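Local coordinates for protein methylxanthine N3-demethylase NdmB (Pseudomonas putida, PDB 6ICL) that removes the N3-methyl group of theobromine, and also of 3-methylxanthine, caffeine and theophylline, as a Rieske non-heme iron oxygenase in bacterial caffeine degradation, at residues A[185-195]-A[248-258]. Sequence-based numbering, arbitrary orientation.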
loop_
_atom_site.group_PDB
_atom_site.type_symbol
_atom_site.label_atom_id
_atom_site.label_comp_id
_atom_site.label_asym_id
_atom_site.label_seq_id
_atom_site.Cartn_x
_atom_site.Cartn_y
_atom_site.Cartn_z
ATOM N N ALA A 185 9.524 11.247 27.345
ATOM C CA ALA A 185 8.650 12.271 27.918
ATOM C C ALA A 185 9.408 13.513 28.403
ATOM O O ALA A 185 8.854 14.624 28.369
ATOM C CB ALA A 185 7.836 11.667 29.067
ATOM N N GLU A 186 10.661 13.367 28.858
ATOM C CA GLU A 186 11.423 14.559 29.267
ATOM C C GLU A 186 11.609 15.526 28.106
ATOM O O GLU A 186 11.511 16.745 28.284
ATOM C CB GLU A 186 12.797 14.173 29.842
ATOM C CG GLU A 186 12.763 13.431 31.176
ATOM C CD GLU A 186 12.474 11.932 31.005
ATOM O OE1 GLU A 186 12.147 11.262 32.014
ATOM O OE2 GLU A 186 12.577 11.421 29.864
ATOM N N ARG A 187 11.888 15.007 26.902
ATOM C CA ARG A 187 12.072 15.890 25.753
ATOM C C ARG A 187 10.792 16.636 25.433
ATOM O O ARG A 187 10.832 17.796 24.981
ATOM C CB ARG A 187 12.511 15.101 24.519
ATOM C CG ARG A 187 13.772 14.288 24.671
ATOM C CD ARG A 187 14.973 15.150 24.532
ATOM N NE ARG A 187 16.188 14.367 24.330
ATOM C CZ ARG A 187 17.400 14.898 24.434
ATOM N NH1 ARG A 187 17.507 16.186 24.741
ATOM N NH2 ARG A 187 18.487 14.152 24.255
ATOM N N ARG A 188 9.646 15.973 25.598
ATOM C CA ARG A 188 8.375 16.645 25.323
ATOM C C ARG A 188 8.115 17.768 26.329
ATOM O O ARG A 188 7.668 18.857 25.954
ATOM C CB ARG A 188 7.222 15.642 25.334
ATOM C CG ARG A 188 6.090 16.020 24.377
ATOM C CD ARG A 188 5.160 16.983 25.043
ATOM N NE ARG A 188 4.306 17.718 24.111
ATOM C CZ ARG A 188 4.671 18.828 23.474
ATOM N NH1 ARG A 188 5.893 19.331 23.636
ATOM N NH2 ARG A 188 3.816 19.430 22.666
ATOM N N TRP A 189 8.371 17.508 27.610
ATOM C CA TRP A 189 8.184 18.528 28.638
ATOM C C TRP A 189 9.081 19.738 28.384
ATOM O O TRP A 189 8.613 20.885 28.372
ATOM C CB TRP A 189 8.466 17.916 30.014
ATOM C CG TRP A 189 8.018 18.773 31.143
ATOM C CD1 TRP A 189 6.837 18.688 31.812
ATOM C CD2 TRP A 189 8.748 19.852 31.746
ATOM N NE1 TRP A 189 6.787 19.639 32.808
ATOM C CE2 TRP A 189 7.948 20.369 32.784
ATOM C CE3 TRP A 189 10.004 20.428 31.509
ATOM C CZ2 TRP A 189 8.355 21.446 33.588
ATOM C CZ3 TRP A 189 10.414 21.505 32.324
ATOM C CH2 TRP A 189 9.591 21.993 33.340
ATOM N N GLU A 190 10.373 19.503 28.142
ATOM C CA GLU A 190 11.278 20.626 27.903
ATOM C C GLU A 190 10.894 21.401 26.657
ATOM O O GLU A 190 11.088 22.619 26.601
ATOM C CB GLU A 190 12.716 20.144 27.780
ATOM C CG GLU A 190 13.224 19.507 29.054
ATOM C CD GLU A 190 14.705 19.217 28.973
ATOM O OE1 GLU A 190 15.265 19.323 27.865
ATOM O OE2 GLU A 190 15.301 18.872 30.007
ATOM N N ASN A 191 10.353 20.725 25.648
ATOM C CA ASN A 191 9.858 21.451 24.484
ATOM C C ASN A 191 8.696 22.366 24.854
ATOM O O ASN A 191 8.594 23.486 24.345
ATOM C CB ASN A 191 9.428 20.467 23.395
ATOM C CG ASN A 191 8.770 21.160 22.213
ATOM O OD1 ASN A 191 7.608 20.908 21.907
ATOM N ND2 ASN A 191 9.502 22.040 21.557
ATOM N N PHE A 192 7.795 21.899 25.729
ATOM C CA PHE A 192 6.571 22.660 25.990
ATOM C C PHE A 192 6.847 23.916 26.818
ATOM O O PHE A 192 6.127 24.916 26.692
ATOM C CB PHE A 192 5.545 21.772 26.696
ATOM C CG PHE A 192 4.132 22.311 26.655
ATOM C CD1 PHE A 192 3.294 22.022 25.587
ATOM C CD2 PHE A 192 3.627 23.072 27.708
ATOM C CE1 PHE A 192 1.987 22.502 25.539
ATOM C CE2 PHE A 192 2.304 23.556 27.678
ATOM C CZ PHE A 192 1.482 23.255 26.586
ATOM N N THR A 193 7.876 23.886 27.662
ATOM C CA THR A 193 8.171 24.974 28.585
ATOM C C THR A 193 9.266 25.904 28.060
ATOM O O THR A 193 9.869 26.639 28.844
ATOM C CB THR A 193 8.577 24.414 29.952
ATOM O OG1 THR A 193 9.725 23.578 29.801
ATOM C CG2 THR A 193 7.442 23.593 30.596
ATOM N N ASP A 194 9.543 25.885 26.763
ATOM C CA ASP A 194 10.643 26.651 26.193
ATOM C C ASP A 194 10.125 27.636 25.157
ATOM O O ASP A 194 9.351 27.256 24.270
ATOM C CB ASP A 194 11.675 25.728 25.545
ATOM C CG ASP A 194 12.691 26.493 24.730
ATOM O OD1 ASP A 194 13.514 27.180 25.358
ATOM O OD2 ASP A 194 12.667 26.431 23.477
ATOM N N PHE A 195 10.571 28.897 25.252
ATOM C CA PHE A 195 10.221 29.920 24.268
ATOM C C PHE A 195 11.319 30.190 23.256
ATOM O O PHE A 195 11.026 30.695 22.164
ATOM C CB PHE A 195 9.891 31.251 24.962
ATOM C CG PHE A 195 8.478 31.358 25.434
ATOM C CD1 PHE A 195 7.497 31.860 24.600
ATOM C CD2 PHE A 195 8.131 30.969 26.709
ATOM C CE1 PHE A 195 6.182 31.964 25.033
ATOM C CE2 PHE A 195 6.815 31.068 27.151
ATOM C CZ PHE A 195 5.842 31.571 26.305
ATOM N N PHE A 248 2.613 34.505 31.774
ATOM C CA PHE A 248 2.665 33.055 31.624
ATOM C C PHE A 248 3.004 32.457 32.982
ATOM O O PHE A 248 4.136 32.585 33.463
ATOM C CB PHE A 248 3.688 32.663 30.559
ATOM C CG PHE A 248 3.418 33.289 29.213
ATOM C CD1 PHE A 248 3.937 34.544 28.894
ATOM C CD2 PHE A 248 2.633 32.633 28.277
ATOM C CE1 PHE A 248 3.671 35.131 27.665
ATOM C CE2 PHE A 248 2.362 33.211 27.048
ATOM C CZ PHE A 248 2.880 34.457 26.736
ATOM N N THR A 249 2.026 31.814 33.600
ATOM C CA THR A 249 2.164 31.272 34.941
ATOM C C THR A 249 2.116 29.753 34.856
ATOM O O THR A 249 1.089 29.183 34.470
ATOM C CB THR A 249 1.051 31.811 35.842
ATOM O OG1 THR A 249 1.010 33.243 35.737
ATOM C CG2 THR A 249 1.291 31.420 37.273
ATOM N N TYR A 250 3.212 29.101 35.235
ATOM C CA TYR A 250 3.362 27.659 35.103
ATOM C C TYR A 250 3.262 26.985 36.457
ATOM O O TYR A 250 3.994 27.339 37.387
ATOM C CB TYR A 250 4.701 27.287 34.474
ATOM C CG TYR A 250 4.885 27.757 33.053
ATOM C CD1 TYR A 250 5.228 29.074 32.787
ATOM C CD2 TYR A 250 4.765 26.869 31.979
ATOM C CE1 TYR A 250 5.430 29.516 31.514
ATOM C CE2 TYR A 250 4.952 27.303 30.682
ATOM C CZ TYR A 250 5.289 28.640 30.457
ATOM O OH TYR A 250 5.481 29.131 29.186
ATOM N N ARG A 251 2.379 25.993 36.549
ATOM C CA ARG A 251 2.393 25.017 37.625
ATOM C C ARG A 251 2.551 23.654 36.978
ATOM O O ARG A 251 1.718 23.252 36.156
ATOM C CB ARG A 251 1.120 25.089 38.467
ATOM C CG ARG A 251 0.974 26.407 39.241
ATOM C CD ARG A 251 -0.277 26.379 40.114
ATOM N NE ARG A 251 -0.308 25.207 40.993
ATOM C CZ ARG A 251 -1.266 24.990 41.886
ATOM N NH1 ARG A 251 -2.252 25.870 42.000
ATOM N NH2 ARG A 251 -1.243 23.917 42.670
ATOM N N CYS A 252 3.621 22.952 37.337
ATOM C CA CYS A 252 4.102 21.798 36.583
ATOM C C CYS A 252 4.244 20.621 37.526
ATOM O O CYS A 252 5.323 20.448 38.103
ATOM C CB CYS A 252 5.442 22.122 35.915
ATOM S SG CYS A 252 5.361 23.392 34.653
ATOM N N THR A 253 3.193 19.805 37.670
ATOM C CA THR A 253 3.341 18.635 38.518
ATOM C C THR A 253 4.391 17.713 37.925
ATOM O O THR A 253 4.354 17.397 36.727
ATOM C CB THR A 253 2.024 17.878 38.678
ATOM O OG1 THR A 253 0.982 18.776 39.057
ATOM C CG2 THR A 253 2.160 16.836 39.738
ATOM N N MET A 254 5.337 17.297 38.759
ATOM C CA MET A 254 6.361 16.356 38.339
ATOM C C MET A 254 5.776 14.950 38.171
ATOM O O MET A 254 4.861 14.558 38.902
ATOM C CB MET A 254 7.498 16.350 39.348
ATOM C CG MET A 254 8.191 17.710 39.466
ATOM S SD MET A 254 9.210 18.103 38.028
ATOM C CE MET A 254 10.536 16.920 38.280
ATOM N N PRO A 255 6.326 14.161 37.233
ATOM C CA PRO A 255 7.513 14.452 36.434
ATOM C C PRO A 255 7.245 15.050 35.072
ATOM O O PRO A 255 8.208 15.468 34.460
ATOM C CB PRO A 255 8.171 13.081 36.274
ATOM C CG PRO A 255 7.201 12.065 36.913
ATOM C CD PRO A 255 5.895 12.768 37.045
ATOM N N TYR A 256 5.985 15.158 34.617
ATOM C CA TYR A 256 5.793 15.430 33.192
ATOM C C TYR A 256 4.595 16.313 32.857
ATOM O O TYR A 256 4.140 16.284 31.705
ATOM C CB TYR A 256 5.609 14.109 32.417
ATOM C CG TYR A 256 6.759 13.130 32.482
ATOM C CD1 TYR A 256 8.039 13.495 32.056
ATOM C CD2 TYR A 256 6.563 11.829 32.925
ATOM C CE1 TYR A 256 9.095 12.602 32.095
ATOM C CE2 TYR A 256 7.620 10.928 32.958
ATOM C CZ TYR A 256 8.882 11.324 32.535
ATOM O OH TYR A 256 9.943 10.439 32.562
ATOM N N SER A 257 4.060 17.089 33.791
ATOM C CA SER A 257 2.894 17.895 33.488
ATOM C C SER A 257 3.240 19.376 33.421
ATOM O O SER A 257 4.202 19.850 34.045
ATOM C CB SER A 257 1.793 17.670 34.523
ATOM O OG SER A 257 1.528 16.286 34.628
ATOM N N VAL A 258 2.436 20.105 32.653
ATOM C CA VAL A 258 2.541 21.562 32.538
ATOM C C VAL A 258 1.135 22.137 32.531
ATOM O O VAL A 258 0.329 21.801 31.657
ATOM C CB VAL A 258 3.277 22.032 31.269
ATOM C CG1 VAL A 258 3.316 23.584 31.235
ATOM C CG2 VAL A 258 4.669 21.467 31.200
HETATM O O HOH W 1 5.141 27.414 27.044
#
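Trp189 reaches from helix 185-192 into the turn joining two antiparallel strands, and packing is close around its indole. With CG anti to the backbone N (chi1 -167°), the ring drops edge-first: NE1 donates to Ser257 O at 2.9 Å, close to the indole plane but from above the carbonyl plane. Val258 CG2 touches Trp189 NE1 obliquely and lies 3.5 Å from Thr193 CG2, itself over one face of the indole; Val258 CG1 abuts the edge of Phe192 at CD2. Beyond the indole's CZ2, Cys252 SG makes an oblique sulfur-aromatic contact.

Toward the start of the helix, the Tyr256 ring is sandwiched between cis Pro255 and Ala185, whose CB makes a CH-pi contact 3.5 Å from the ring centroid. Glu186 bends at chi2 (81°), bringing OE1 to 2.4 Å from the donor Tyr256 OH, a hydrogen bond so short that its length is doubtful.

The other end, where Phe195 and Phe248 are partly exposed, is looser. A water bridges Phe192 O and Tyr250 OH, which approaches Phe195 CE2 at 3.1 Å; Phe195 CZ sits over the Phe248 face in a T-shaped pair, planes 68° apart.

Past the helix, Asp194 hydrogen-bonds His197, an iron ligand, and the Phe192 side chain is about 7 Å from the iron. In the C-terminal oxygenase domain, the helix lies against strands 246-253 and 257-264; strand 270-281 touches Phe192 and Tyr256, and helix 337-355 Trp189 and Glu186.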